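Local coordinates for acetone carboxylase alpha subunit (Xanthobacter autotrophicus Py2, PDB 5M45), which belongs to the hydantoinase B/oxoprolinase family and binds a manganese ion within an assembly of six protein chains, at residues A79-V84 with H175-G180; T226-M231 with Y447-A452; G471-A476 with K513-C518; I504-G509 with Y647-F652. All blocks are in the same frame, centred on the assembly; numbering follows the deposited sequence.

Contact 1: A79-V84 with H175-G180. With MN (manganese (II) ion), chain M.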
loop_
_atom_site.group_PDB
_atom_site.type_symbol
_atom_site.label_atom_id
_atom_site.label_comp_id
_atom_site.label_asym_id
_atom_site.label_seq_id
_atom_site.Cartn_x
_atom_site.Cartn_y
_atom_site.Cartn_z
ATOM N N ALA A 79 -4.282 -20.732 -13.913
ATOM C CA ALA A 79 -3.456 -20.307 -12.791
ATOM C C ALA A 79 -2.153 -21.112 -12.641
ATOM O O ALA A 79 -2.118 -22.310 -12.962
ATOM C CB ALA A 79 -4.266 -20.383 -11.506
ATOM N N ALA A 80 -1.106 -20.451 -12.160
ATOM C CA ALA A 80 0.134 -21.097 -11.713
ATOM C C ALA A 80 0.108 -21.502 -10.263
ATOM O O ALA A 80 0.796 -22.457 -9.891
ATOM C CB ALA A 80 1.345 -20.185 -11.960
ATOM N N SER A 81 -0.663 -20.801 -9.452
ATOM C CA SER A 81 -0.770 -21.092 -8.014
ATOM C C SER A 81 -1.664 -22.337 -7.751
ATOM O O SER A 81 -2.826 -22.356 -8.190
ATOM C CB SER A 81 -1.394 -19.895 -7.270
ATOM O OG SER A 81 -1.687 -20.237 -5.904
ATOM N N PRO A 82 -1.139 -23.348 -7.018
ATOM C CA PRO A 82 -1.965 -24.520 -6.704
ATOM C C PRO A 82 -3.226 -24.236 -5.883
ATOM O O PRO A 82 -4.175 -24.997 -5.947
ATOM C CB PRO A 82 -1.036 -25.422 -5.898
ATOM C CG PRO A 82 0.355 -24.969 -6.213
ATOM C CD PRO A 82 0.275 -23.534 -6.665
ATOM N N ILE A 83 -3.221 -23.148 -5.134
ATOM C CA ILE A 83 -4.382 -22.679 -4.351
ATOM C C ILE A 83 -5.619 -22.550 -5.259
ATOM O O ILE A 83 -6.725 -22.991 -4.893
ATOM C CB ILE A 83 -4.065 -21.367 -3.619
ATOM C CG1 ILE A 83 -2.938 -21.560 -2.572
ATOM C CG2 ILE A 83 -5.309 -20.787 -2.931
ATOM C CD1 ILE A 83 -2.372 -20.261 -2.011
ATOM N N VAL A 84 -5.407 -21.977 -6.445
ATOM C CA VAL A 84 -6.463 -21.822 -7.446
ATOM C C VAL A 84 -6.601 -23.053 -8.363
ATOM O O VAL A 84 -7.693 -23.631 -8.499
ATOM C CB VAL A 84 -6.239 -20.529 -8.259
ATOM C CG1 VAL A 84 -7.234 -20.435 -9.434
ATOM C CG2 VAL A 84 -6.354 -19.302 -7.341
ATOM N N HIS A 175 -8.364 -16.395 -4.251
ATOM C CA HIS A 175 -7.406 -16.207 -3.151
ATOM C C HIS A 175 -5.978 -16.208 -3.714
ATOM O O HIS A 175 -5.547 -17.230 -4.244
ATOM C CB HIS A 175 -7.524 -17.310 -2.084
ATOM C CG HIS A 175 -6.487 -17.181 -1.004
ATOM N ND1 HIS A 175 -6.752 -16.646 0.235
ATOM C CD2 HIS A 175 -5.147 -17.410 -1.033
ATOM C CE1 HIS A 175 -5.629 -16.576 0.936
ATOM N NE2 HIS A 175 -4.643 -17.041 0.193
ATOM N N VAL A 176 -5.269 -15.076 -3.608
ATOM C CA VAL A 176 -3.852 -14.967 -4.096
ATOM C C VAL A 176 -2.864 -15.247 -2.958
ATOM O O VAL A 176 -3.211 -15.117 -1.759
ATOM C CB VAL A 176 -3.541 -13.610 -4.761
ATOM C CG1 VAL A 176 -4.552 -13.324 -5.876
ATOM C CG2 VAL A 176 -3.530 -12.441 -3.740
ATOM N N ILE A 177 -1.629 -15.601 -3.316
ATOM C CA ILE A 177 -0.644 -16.042 -2.329
ATOM C C ILE A 177 -0.275 -14.913 -1.342
ATOM O O ILE A 177 -0.221 -15.146 -0.119
ATOM C CB ILE A 177 0.631 -16.654 -2.977
ATOM C CG1 ILE A 177 0.258 -17.869 -3.830
ATOM C CG2 ILE A 177 1.676 -17.027 -1.883
ATOM C CD1 ILE A 177 1.385 -18.360 -4.736
ATOM N N ASP A 178 -0.012 -13.711 -1.850
ATOM C CA ASP A 178 0.292 -12.577 -1.000
ATOM C C ASP A 178 -0.080 -11.253 -1.650
ATOM O O ASP A 178 -0.154 -11.162 -2.903
ATOM C CB ASP A 178 1.757 -12.556 -0.514
ATOM C CG ASP A 178 2.731 -11.867 -1.497
ATOM O OD1 ASP A 178 3.095 -12.466 -2.539
ATOM O OD2 ASP A 178 3.177 -10.725 -1.223
ATOM N N THR A 179 -0.286 -10.230 -0.785
ATOM C CA THR A 179 -0.551 -8.878 -1.211
ATOM C C THR A 179 0.462 -7.868 -0.661
ATOM O O THR A 179 0.171 -6.680 -0.599
ATOM C CB THR A 179 -2.010 -8.427 -0.889
ATOM O OG1 THR A 179 -2.370 -8.768 0.446
ATOM C CG2 THR A 179 -2.987 -9.118 -1.837
ATOM N N GLY A 180 1.668 -8.308 -0.322
ATOM C CA GLY A 180 2.696 -7.365 0.103
ATOM C C GLY A 180 2.384 -6.729 1.450
ATOM O O GLY A 180 2.532 -5.502 1.614
HETATM MN MN MN M . -8.730 -15.792 1.050
HETATM O O HOH W 1 -3.379 -18.055 -5.615
#

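Contact 2: T226-M231 with Y447-A452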
loop_
_atom_site.group_PDB
_atom_site.type_symbol
_atom_site.label_atom_id
_atom_site.label_comp_id
_atom_site.label_asym_id
_atom_site.label_seq_id
_atom_site.Cartn_x
_atom_site.Cartn_y
_atom_site.Cartn_z
ATOM N N THR A 226 4.788 -12.363 -4.910
ATOM C CA THR A 226 4.549 -13.476 -5.856
ATOM C C THR A 226 3.977 -12.994 -7.208
ATOM O O THR A 226 2.899 -13.419 -7.661
ATOM C CB THR A 226 3.664 -14.570 -5.197
ATOM O OG1 THR A 226 2.460 -13.981 -4.663
ATOM C CG2 THR A 226 4.474 -15.277 -4.073
ATOM N N THR A 227 4.717 -12.088 -7.852
ATOM C CA THR A 227 4.246 -11.379 -9.054
ATOM C C THR A 227 3.656 -12.277 -10.162
ATOM O O THR A 227 2.556 -11.996 -10.663
ATOM C CB THR A 227 5.389 -10.526 -9.623
ATOM O OG1 THR A 227 5.840 -9.601 -8.611
ATOM C CG2 THR A 227 4.917 -9.755 -10.864
ATOM N N ARG A 228 4.387 -13.315 -10.574
ATOM C CA ARG A 228 3.938 -14.161 -11.682
ATOM C C ARG A 228 2.608 -14.871 -11.306
ATOM O O ARG A 228 1.711 -14.987 -12.125
ATOM C CB ARG A 228 5.019 -15.204 -12.093
ATOM C CG ARG A 228 4.592 -16.071 -13.271
ATOM C CD ARG A 228 5.586 -17.239 -13.670
ATOM N NE ARG A 228 6.028 -18.078 -12.522
ATOM C CZ ARG A 228 7.117 -17.825 -11.759
ATOM N NH1 ARG A 228 7.886 -16.741 -11.962
ATOM N NH2 ARG A 228 7.445 -18.655 -10.746
ATOM N N TYR A 229 2.504 -15.320 -10.049
ATOM C CA TYR A 229 1.309 -16.018 -9.549
ATOM C C TYR A 229 0.119 -15.065 -9.507
ATOM O O TYR A 229 -0.970 -15.414 -9.971
ATOM C CB TYR A 229 1.582 -16.648 -8.164
ATOM C CG TYR A 229 2.665 -17.716 -8.202
ATOM C CD1 TYR A 229 3.999 -17.369 -7.961
ATOM C CD2 TYR A 229 2.357 -19.065 -8.427
ATOM C CE1 TYR A 229 5.021 -18.319 -8.014
ATOM C CE2 TYR A 229 3.345 -20.027 -8.456
ATOM C CZ TYR A 229 4.673 -19.658 -8.220
ATOM O OH TYR A 229 5.667 -20.607 -8.265
ATOM N N TRP A 230 0.362 -13.847 -9.006
ATOM C CA TRP A 230 -0.604 -12.717 -9.059
ATOM C C TRP A 230 -1.167 -12.483 -10.490
ATOM O O TRP A 230 -2.375 -12.349 -10.680
ATOM C CB TRP A 230 0.058 -11.406 -8.519
ATOM C CG TRP A 230 -0.710 -10.173 -8.804
ATOM C CD1 TRP A 230 -0.681 -9.442 -9.959
ATOM C CD2 TRP A 230 -1.684 -9.537 -7.951
ATOM N NE1 TRP A 230 -1.553 -8.381 -9.872
ATOM C CE2 TRP A 230 -2.191 -8.426 -8.657
ATOM C CE3 TRP A 230 -2.175 -9.803 -6.669
ATOM C CZ2 TRP A 230 -3.149 -7.550 -8.111
ATOM C CZ3 TRP A 230 -3.116 -8.913 -6.103
ATOM C CH2 TRP A 230 -3.602 -7.805 -6.857
ATOM N N MET A 231 -0.262 -12.416 -11.459
ATOM C CA MET A 231 -0.612 -12.113 -12.869
ATOM C C MET A 231 -1.562 -13.180 -13.460
ATOM O O MET A 231 -2.586 -12.839 -14.093
ATOM C CB MET A 231 0.643 -11.963 -13.745
ATOM C CG MET A 231 1.436 -10.669 -13.472
ATOM S SD MET A 231 3.057 -10.596 -14.282
ATOM C CE MET A 231 2.500 -10.288 -15.937
ATOM N N TYR A 447 13.805 -21.382 -7.581
ATOM C CA TYR A 447 14.010 -20.758 -8.898
ATOM C C TYR A 447 14.787 -19.440 -8.777
ATOM O O TYR A 447 14.851 -18.687 -9.745
ATOM C CB TYR A 447 12.638 -20.516 -9.588
ATOM C CG TYR A 447 11.681 -21.713 -9.508
ATOM C CD1 TYR A 447 11.961 -22.908 -10.168
ATOM C CD2 TYR A 447 10.511 -21.650 -8.726
ATOM C CE1 TYR A 447 11.114 -23.995 -10.091
ATOM C CE2 TYR A 447 9.653 -22.758 -8.626
ATOM C CZ TYR A 447 9.953 -23.930 -9.308
ATOM O OH TYR A 447 9.108 -25.032 -9.217
ATOM N N ASP A 448 15.346 -19.147 -7.598
ATOM C CA ASP A 448 16.096 -17.894 -7.347
ATOM C C ASP A 448 15.289 -16.606 -7.630
ATOM O O ASP A 448 15.794 -15.653 -8.200
ATOM C CB ASP A 448 17.438 -17.907 -8.109
ATOM C CG ASP A 448 18.358 -19.070 -7.682
ATOM O OD1 ASP A 448 18.347 -19.543 -6.528
ATOM O OD2 ASP A 448 19.126 -19.535 -8.537
ATOM N N GLU A 449 14.041 -16.600 -7.193
ATOM C CA GLU A 449 13.136 -15.448 -7.275
ATOM C C GLU A 449 12.572 -15.119 -5.893
ATOM O O GLU A 449 12.475 -15.974 -5.023
ATOM C CB GLU A 449 11.956 -15.745 -8.199
ATOM C CG GLU A 449 12.390 -15.876 -9.651
ATOM C CD GLU A 449 11.225 -15.886 -10.660
ATOM O OE1 GLU A 449 11.510 -15.517 -11.865
ATOM O OE2 GLU A 449 10.089 -16.252 -10.252
ATOM N N ILE A 450 12.180 -13.870 -5.720
ATOM C CA ILE A 450 11.468 -13.419 -4.557
ATOM C C ILE A 450 10.146 -14.181 -4.489
ATOM O O ILE A 450 9.453 -14.337 -5.516
ATOM C CB ILE A 450 11.252 -11.884 -4.598
ATOM C CG1 ILE A 450 12.614 -11.161 -4.447
ATOM C CG2 ILE A 450 10.248 -11.431 -3.543
ATOM C CD1 ILE A 450 12.559 -9.662 -4.661
ATOM N N HIS A 451 9.788 -14.624 -3.285
ATOM C CA HIS A 451 8.651 -15.534 -3.096
ATOM C C HIS A 451 8.032 -15.478 -1.695
ATOM O O HIS A 451 8.650 -14.979 -0.730
ATOM C CB HIS A 451 9.155 -16.975 -3.405
ATOM C CG HIS A 451 8.078 -17.997 -3.597
ATOM N ND1 HIS A 451 7.106 -17.899 -4.576
ATOM C CD2 HIS A 451 7.883 -19.190 -2.998
ATOM C CE1 HIS A 451 6.341 -18.980 -4.552
ATOM N NE2 HIS A 451 6.790 -19.775 -3.593
ATOM N N ALA A 452 6.803 -15.998 -1.610
ATOM C CA ALA A 452 6.143 -16.282 -0.341
ATOM C C ALA A 452 5.345 -17.580 -0.480
ATOM O O ALA A 452 5.001 -17.991 -1.585
ATOM C CB ALA A 452 5.223 -15.133 0.066
HETATM O O HOH W 2 8.904 -18.008 -8.449
#

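Contact 3: G471-A476 with K513-C518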
loop_
_atom_site.group_PDB
_atom_site.type_symbol
_atom_site.label_atom_id
_atom_site.label_comp_id
_atom_site.label_asym_id
_atom_site.label_seq_id
_atom_site.Cartn_x
_atom_site.Cartn_y
_atom_site.Cartn_z
ATOM N N GLY A 471 -17.457 -37.958 12.836
ATOM C CA GLY A 471 -17.048 -36.946 11.870
ATOM C C GLY A 471 -16.033 -37.487 10.870
ATOM O O GLY A 471 -15.518 -38.593 11.035
ATOM N N LEU A 472 -15.782 -36.719 9.808
ATOM C CA LEU A 472 -14.763 -37.073 8.799
ATOM C C LEU A 472 -13.402 -36.476 9.121
ATOM O O LEU A 472 -13.307 -35.297 9.452
ATOM C CB LEU A 472 -15.223 -36.559 7.438
ATOM C CG LEU A 472 -16.559 -37.085 6.940
ATOM C CD1 LEU A 472 -16.923 -36.327 5.661
ATOM C CD2 LEU A 472 -16.498 -38.582 6.639
ATOM N N SER A 473 -12.350 -37.291 9.015
ATOM C CA SER A 473 -10.984 -36.794 9.273
ATOM C C SER A 473 -10.446 -36.077 8.003
ATOM O O SER A 473 -10.771 -36.484 6.856
ATOM C CB SER A 473 -10.054 -37.917 9.735
ATOM O OG SER A 473 -10.516 -38.520 10.932
ATOM N N HIS A 474 -9.640 -35.036 8.225
ATOM C CA HIS A 474 -8.851 -34.348 7.164
ATOM C C HIS A 474 -9.650 -34.124 5.873
ATOM O O HIS A 474 -9.270 -34.592 4.773
ATOM C CB HIS A 474 -7.514 -35.082 6.898
ATOM C CG HIS A 474 -7.653 -36.549 6.645
ATOM N ND1 HIS A 474 -8.171 -37.053 5.490
ATOM C CD2 HIS A 474 -7.431 -37.619 7.446
ATOM C CE1 HIS A 474 -8.261 -38.370 5.568
ATOM N NE2 HIS A 474 -7.818 -38.742 6.757
ATOM N N ALA A 475 -10.803 -33.463 6.028
ATOM C CA ALA A 475 -11.871 -33.476 5.013
ATOM C C ALA A 475 -12.421 -32.149 4.474
ATOM O O ALA A 475 -12.951 -32.139 3.327
ATOM C CB ALA A 475 -13.040 -34.293 5.558
ATOM N N ALA A 476 -12.430 -31.087 5.284
ATOM C CA ALA A 476 -13.164 -29.857 4.929
ATOM C C ALA A 476 -12.763 -28.633 5.781
ATOM O O ALA A 476 -11.971 -28.739 6.754
ATOM C CB ALA A 476 -14.659 -30.100 5.073
ATOM N N LYS A 513 -19.402 -40.190 22.178
ATOM C CA LYS A 513 -20.094 -41.372 21.655
ATOM C C LYS A 513 -19.777 -41.585 20.148
ATOM O O LYS A 513 -19.453 -42.708 19.703
ATOM C CB LYS A 513 -21.600 -41.250 21.842
ATOM C CG LYS A 513 -22.275 -42.583 21.618
ATOM C CD LYS A 513 -23.495 -42.451 20.736
ATOM C CE LYS A 513 -24.710 -42.260 21.527
ATOM N NZ LYS A 513 -25.851 -42.909 20.780
ATOM N N TYR A 514 -19.882 -40.493 19.403
ATOM C CA TYR A 514 -19.328 -40.369 18.049
ATOM C C TYR A 514 -18.186 -39.330 18.134
ATOM O O TYR A 514 -18.323 -38.240 18.725
ATOM C CB TYR A 514 -20.416 -40.020 16.995
ATOM C CG TYR A 514 -21.481 -41.089 16.936
ATOM C CD1 TYR A 514 -21.180 -42.386 16.462
ATOM C CD2 TYR A 514 -22.782 -40.853 17.411
ATOM C CE1 TYR A 514 -22.141 -43.390 16.466
ATOM C CE2 TYR A 514 -23.752 -41.854 17.392
ATOM C CZ TYR A 514 -23.432 -43.111 16.940
ATOM O OH TYR A 514 -24.397 -44.124 16.938
ATOM N N ARG A 515 -17.044 -39.716 17.580
ATOM C CA ARG A 515 -15.801 -38.949 17.657
ATOM C C ARG A 515 -15.778 -37.938 16.517
ATOM O O ARG A 515 -16.181 -38.263 15.383
ATOM C CB ARG A 515 -14.594 -39.920 17.546
ATOM C CG ARG A 515 -13.236 -39.241 17.580
ATOM C CD ARG A 515 -12.033 -40.175 17.310
ATOM N NE ARG A 515 -12.164 -41.187 16.274
ATOM C CZ ARG A 515 -12.252 -40.980 14.954
ATOM N NH1 ARG A 515 -12.248 -39.761 14.401
ATOM N NH2 ARG A 515 -12.333 -42.022 14.156
ATOM N N GLY A 516 -15.340 -36.715 16.808
ATOM C CA GLY A 516 -15.053 -35.755 15.758
ATOM C C GLY A 516 -13.925 -36.231 14.828
ATOM O O GLY A 516 -13.068 -37.054 15.212
ATOM N N GLY A 517 -13.929 -35.717 13.602
ATOM C CA GLY A 517 -12.874 -36.035 12.661
ATOM C C GLY A 517 -11.498 -35.623 13.195
ATOM O O GLY A 517 -11.345 -34.541 13.809
ATOM N N CYS A 518 -10.495 -36.474 12.986
ATOM C CA CYS A 518 -9.119 -36.071 13.253
ATOM C C CYS A 518 -8.628 -35.085 12.184
ATOM O O CYS A 518 -9.125 -35.070 11.042
ATOM C CB CYS A 518 -8.182 -37.284 13.326
ATOM S SG CYS A 518 -8.398 -38.254 14.834
HETATM O O HOH W 3 -12.962 -39.796 11.307
#

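Contact 4: I504-G509 with Y647-F652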
loop_
_atom_site.group_PDB
_atom_site.type_symbol
_atom_site.label_atom_id
_atom_site.label_comp_id
_atom_site.label_asym_id
_atom_site.label_seq_id
_atom_site.Cartn_x
_atom_site.Cartn_y
_atom_site.Cartn_z
ATOM N N ILE A 504 -2.096 -39.039 9.603
ATOM C CA ILE A 504 -3.319 -38.733 10.343
ATOM C C ILE A 504 -2.939 -38.345 11.799
ATOM O O ILE A 504 -2.032 -38.947 12.395
ATOM C CB ILE A 504 -4.279 -39.949 10.338
ATOM C CG1 ILE A 504 -4.784 -40.229 8.920
ATOM C CG2 ILE A 504 -5.442 -39.723 11.310
ATOM C CD1 ILE A 504 -5.560 -41.524 8.789
ATOM N N LYS A 505 -3.599 -37.314 12.351
ATOM C CA LYS A 505 -3.179 -36.708 13.662
ATOM C C LYS A 505 -3.904 -37.397 14.833
ATOM O O LYS A 505 -5.068 -37.098 15.107
ATOM C CB LYS A 505 -3.419 -35.177 13.683
ATOM C CG LYS A 505 -2.858 -34.457 14.920
ATOM C CD LYS A 505 -1.336 -34.485 14.966
ATOM C CE LYS A 505 -0.796 -33.717 16.143
ATOM N NZ LYS A 505 0.531 -34.260 16.531
ATOM N N ALA A 506 -3.212 -38.316 15.496
ATOM C CA ALA A 506 -3.797 -39.101 16.582
ATOM C C ALA A 506 -4.268 -38.225 17.743
ATOM O O ALA A 506 -3.600 -37.281 18.138
ATOM C CB ALA A 506 -2.798 -40.142 17.074
ATOM N N SER A 507 -5.459 -38.545 18.238
ATOM C CA SER A 507 -6.097 -37.899 19.402
ATOM C C SER A 507 -6.434 -36.432 19.186
ATOM O O SER A 507 -6.653 -35.697 20.176
ATOM C CB SER A 507 -5.326 -38.184 20.719
ATOM O OG SER A 507 -5.483 -39.545 21.144
ATOM N N SER A 508 -6.557 -35.995 17.912
ATOM C CA SER A 508 -6.983 -34.628 17.608
ATOM C C SER A 508 -8.530 -34.476 17.566
ATOM O O SER A 508 -9.069 -33.445 17.970
ATOM C CB SER A 508 -6.332 -34.097 16.326
ATOM O OG SER A 508 -6.631 -34.902 15.207
ATOM N N GLY A 509 -9.241 -35.485 17.061
ATOM C CA GLY A 509 -10.703 -35.428 16.991
ATOM C C GLY A 509 -11.322 -35.434 18.383
ATOM O O GLY A 509 -10.820 -36.127 19.315
ATOM N N TYR A 647 -6.157 -43.159 14.914
ATOM C CA TYR A 647 -7.060 -42.055 15.253
ATOM C C TYR A 647 -7.040 -41.620 16.726
ATOM O O TYR A 647 -7.354 -40.456 17.038
ATOM C CB TYR A 647 -8.512 -42.357 14.809
ATOM C CG TYR A 647 -8.672 -42.576 13.303
ATOM C CD1 TYR A 647 -8.891 -41.509 12.443
ATOM C CD2 TYR A 647 -8.628 -43.858 12.747
ATOM C CE1 TYR A 647 -9.034 -41.694 11.067
ATOM C CE2 TYR A 647 -8.766 -44.070 11.378
ATOM C CZ TYR A 647 -8.985 -42.994 10.542
ATOM O OH TYR A 647 -9.119 -43.162 9.178
ATOM N N VAL A 648 -6.719 -42.552 17.619
ATOM C CA VAL A 648 -6.709 -42.347 19.058
ATOM C C VAL A 648 -5.505 -43.062 19.664
ATOM O O VAL A 648 -5.276 -44.235 19.364
ATOM C CB VAL A 648 -7.994 -42.946 19.701
ATOM C CG1 VAL A 648 -7.913 -42.934 21.242
ATOM C CG2 VAL A 648 -9.239 -42.213 19.223
ATOM N N LEU A 649 -4.780 -42.384 20.547
ATOM C CA LEU A 649 -3.670 -42.992 21.292
ATOM C C LEU A 649 -4.174 -43.989 22.346
ATOM O O LEU A 649 -5.133 -43.691 23.091
ATOM C CB LEU A 649 -2.796 -41.911 21.960
ATOM C CG LEU A 649 -2.069 -40.915 21.069
ATOM C CD1 LEU A 649 -1.437 -39.778 21.889
ATOM C CD2 LEU A 649 -1.005 -41.611 20.248
ATOM N N GLU A 650 -3.504 -45.137 22.422
ATOM C CA GLU A 650 -3.917 -46.245 23.293
ATOM C C GLU A 650 -4.219 -45.821 24.746
ATOM O O GLU A 650 -5.197 -46.283 25.343
ATOM C CB GLU A 650 -2.848 -47.353 23.276
ATOM C CG GLU A 650 -3.263 -48.662 23.986
ATOM C CD GLU A 650 -3.033 -48.667 25.486
ATOM O OE1 GLU A 650 -2.207 -47.871 25.965
ATOM O OE2 GLU A 650 -3.680 -49.469 26.216
ATOM N N ARG A 651 -3.390 -44.928 25.297
ATOM C CA ARG A 651 -3.509 -44.524 26.693
ATOM C C ARG A 651 -4.773 -43.766 27.048
ATOM O O ARG A 651 -5.132 -43.715 28.210
ATOM C CB ARG A 651 -2.252 -43.766 27.143
ATOM C CG ARG A 651 -2.057 -42.384 26.495
ATOM C CD ARG A 651 -0.536 -42.100 26.361
ATOM N NE ARG A 651 -0.141 -40.751 25.869
ATOM C CZ ARG A 651 -0.406 -39.624 26.522
ATOM N NH1 ARG A 651 -0.009 -38.426 26.093
ATOM N NH2 ARG A 651 -1.127 -39.656 27.643
ATOM N N PHE A 652 -5.516 -43.236 26.079
ATOM C CA PHE A 652 -6.783 -42.596 26.391
ATOM C C PHE A 652 -7.992 -43.532 26.352
ATOM O O PHE A 652 -9.096 -43.137 26.755
ATOM C CB PHE A 652 -6.978 -41.378 25.459
ATOM C CG PHE A 652 -5.973 -40.312 25.703
ATOM C CD1 PHE A 652 -6.060 -39.516 26.854
ATOM C CD2 PHE A 652 -4.901 -40.139 24.847
ATOM C CE1 PHE A 652 -5.113 -38.530 27.131
ATOM C CE2 PHE A 652 -3.932 -39.165 25.122
ATOM C CZ PHE A 652 -4.057 -38.339 26.250
HETATM O O HOH W 4 -9.407 -38.488 19.066
#

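Contact 1: A79-V84 with H175-G180
CG2 of I83 lies obliquely to the imidazole of H175, 3.9 Å from CD2. ND1 of this ring binds the manganese ion at 2.3 Å, while NE2 is hydrogen-bonded to S186, which leaves both ring nitrogens engaged and should fix the ring's rotation. F456 makes an edge-to-face pair with the same ring, and H150, another ligand of the metal, meets it at about 50°. CG of H175 stands anti to the backbone N (chi1 176°), which carries the ring, with ND1, out to the manganese.

Away from the metal the contact becomes mostly apolar. CD1 of I83 packs on CG1 of I177 at 4.0 Å, and CG2 of V84 lies 3.8 Å from the carbonyl oxygen of H175. A single water supplies the polar link: it accepts from S81 OG at 2.8 Å and donates to H175 O at 2.7 Å. OG of S81, anti to the backbone N (chi1 171°), also receives a weak bond from I83 N at 3.4 Å, an N-cap of the short helix 82-85; OG also touches CG1 of I177.

Beyond I177, D178 forms an Asx turn with the N-H of G180. W491 of helix 488-494 also packs on I83. The arrangement is that of a histidine-aspartate metal site, H150, D153 and H175 holding manganese, with H175 at the end of strand 165-175 of an antiparallel sheet and a capped helix start packed beside it.

Contact 2: T226-M231 with Y447-A452
R228 reaches E449 through a nearly straight salt bridge: NH1 donates to the syn lone pair of OE2 at 2.8 Å with an angle of 177°, and OE2 lies in the guanidinium plane. The carboxylate is turned 39° from that plane. The arginine chain leaves the helix with CG anti to the backbone N and bends at chi3 (49°), which swings NE aside; the glutamate is extended beyond CG and meets it at about a right angle. A water accepts from NH2 of R228 at 2.8 Å and donates to OE2 of E449, so OE2 is gripped twice.

Nearby, CE1 of Y229 touches CE1 of H451 at 3.8 Å, at the edge of the imidazole, the two ring planes inclined to each other. NE2 of H451 is held by A494 O. T226 sets OG1 in the crowded position, bonded to D178, and turns CG2 to the strand, 3.5 Å from A452 N.

The start of helix 227-255 thus lies against strand 450-454, an outer strand of its sheet within this chain; A80 and I177 pack on Y229, and R393 and R394 of the second subunit pack on T227 and I450.

Contact 3: G471-A476 with K513-C518
OG of S473 is gripped by the N-H of C518 at 2.9 Å and by a water at 2.8 Å. The serine swings OG anti to its own carbonyl carbon (chi1 -60°), which brings it beside the backbone of the neighbouring segment and within 3.6 Å of C518 CB. The same water donates to G471 O and accepts from NH1 of R515, lying in the plane of the guanidinium at its edge. NH1 also donates to G516 O from above the carbonyl plane, and NE forms a salt bridge with D642, so the arginine head is fixed from several directions.

Two backbone bonds join the segments: G471 N to R515 O at 2.9 Å, and H474 N to C518 O at 2.9 Å. Between them the backbones are closely apposed. CA of G517 makes a CA-H...O contact with L472 O at 3.3 Å, and the CA atoms of S473 and G517 stand 4.0 Å apart, an approach that relies on two glycines: a CB on G471 would run into G517 N, and one on G517 into L472 O.

Residues 471-473 and 515-518 are both extended with polyproline II-like torsions and run within 6° of parallel. N-H...O bonds with CA-H...O contacts between such glycine-containing extended segments resemble polyglycine II packing, here joining two loops of the fold.

Contact 4: I504-G509 with Y647-F652
A type II beta turn, K505 to S508, offers its third residue, S507, to the segment 647-652, which grips it through main chain and side chain together. The N-H of S507 donates to Y647 O at 2.9 Å with an angle of 165°. Its OG, anti to the carbonyl carbon (chi1 -72°), accepts from L649 N at 3.0 Å in a nearly straight bond of 176°. The oxygen is thereby tied to the first residue of a second turn, the type I turn from L649 to F652, and lies 3.8 Å from CD2 of F652 and 3.7 Å from CB of L649. A water donates to G509 O and, weakly, to Y647 O.

Apolar contacts flank this polar centre. CB of A506 meets CD2 of L649 at 3.9 Å. On the side of the strand end, I504 crosses the Y647 side chain obliquely: CG2 lies 4.0 Å from ring atom CD1, and CD1 of I504 lies 3.9 Å from the phenol oxygen OH. The turn is braced internally by S508 OG, which donates to K505 O at 2.7 Å, and F652 lays CE2 over the guanidinium of R651.

The turn follows strand 497-504, and K505 is anchored by a salt bridge to E521 on the neighbouring strand 520-526. Segment 647-652 links helices 636-645 and 652-657; D642 of the first packs on Y647 and V648, while one chain of another protein packs on L649 and a second on I504.

The contacts form two touching pairs. Contacts 1 and 2, centres about 10 Å apart, meet where D178 OD1 lies 2.7 Å from T226 OG1, probably a hydrogen bond. Contacts 3 and 4, centres about 12 Å apart, meet around C518, S508 and Y647, and their segments alternate along the chain. Between the pairs, nearest atoms are at least about 13 Å apart. All are largely buried, contact 1 entirely, the others with partly exposed residues. Their chemistry differs: apolar packing and a water beside a metal ligand in contact 1, a salt bridge and ring packing in contact 2, backbone bonds and serine OG acceptors in contacts 3 and 4, which share the loop between strands 497-504 and 520-526.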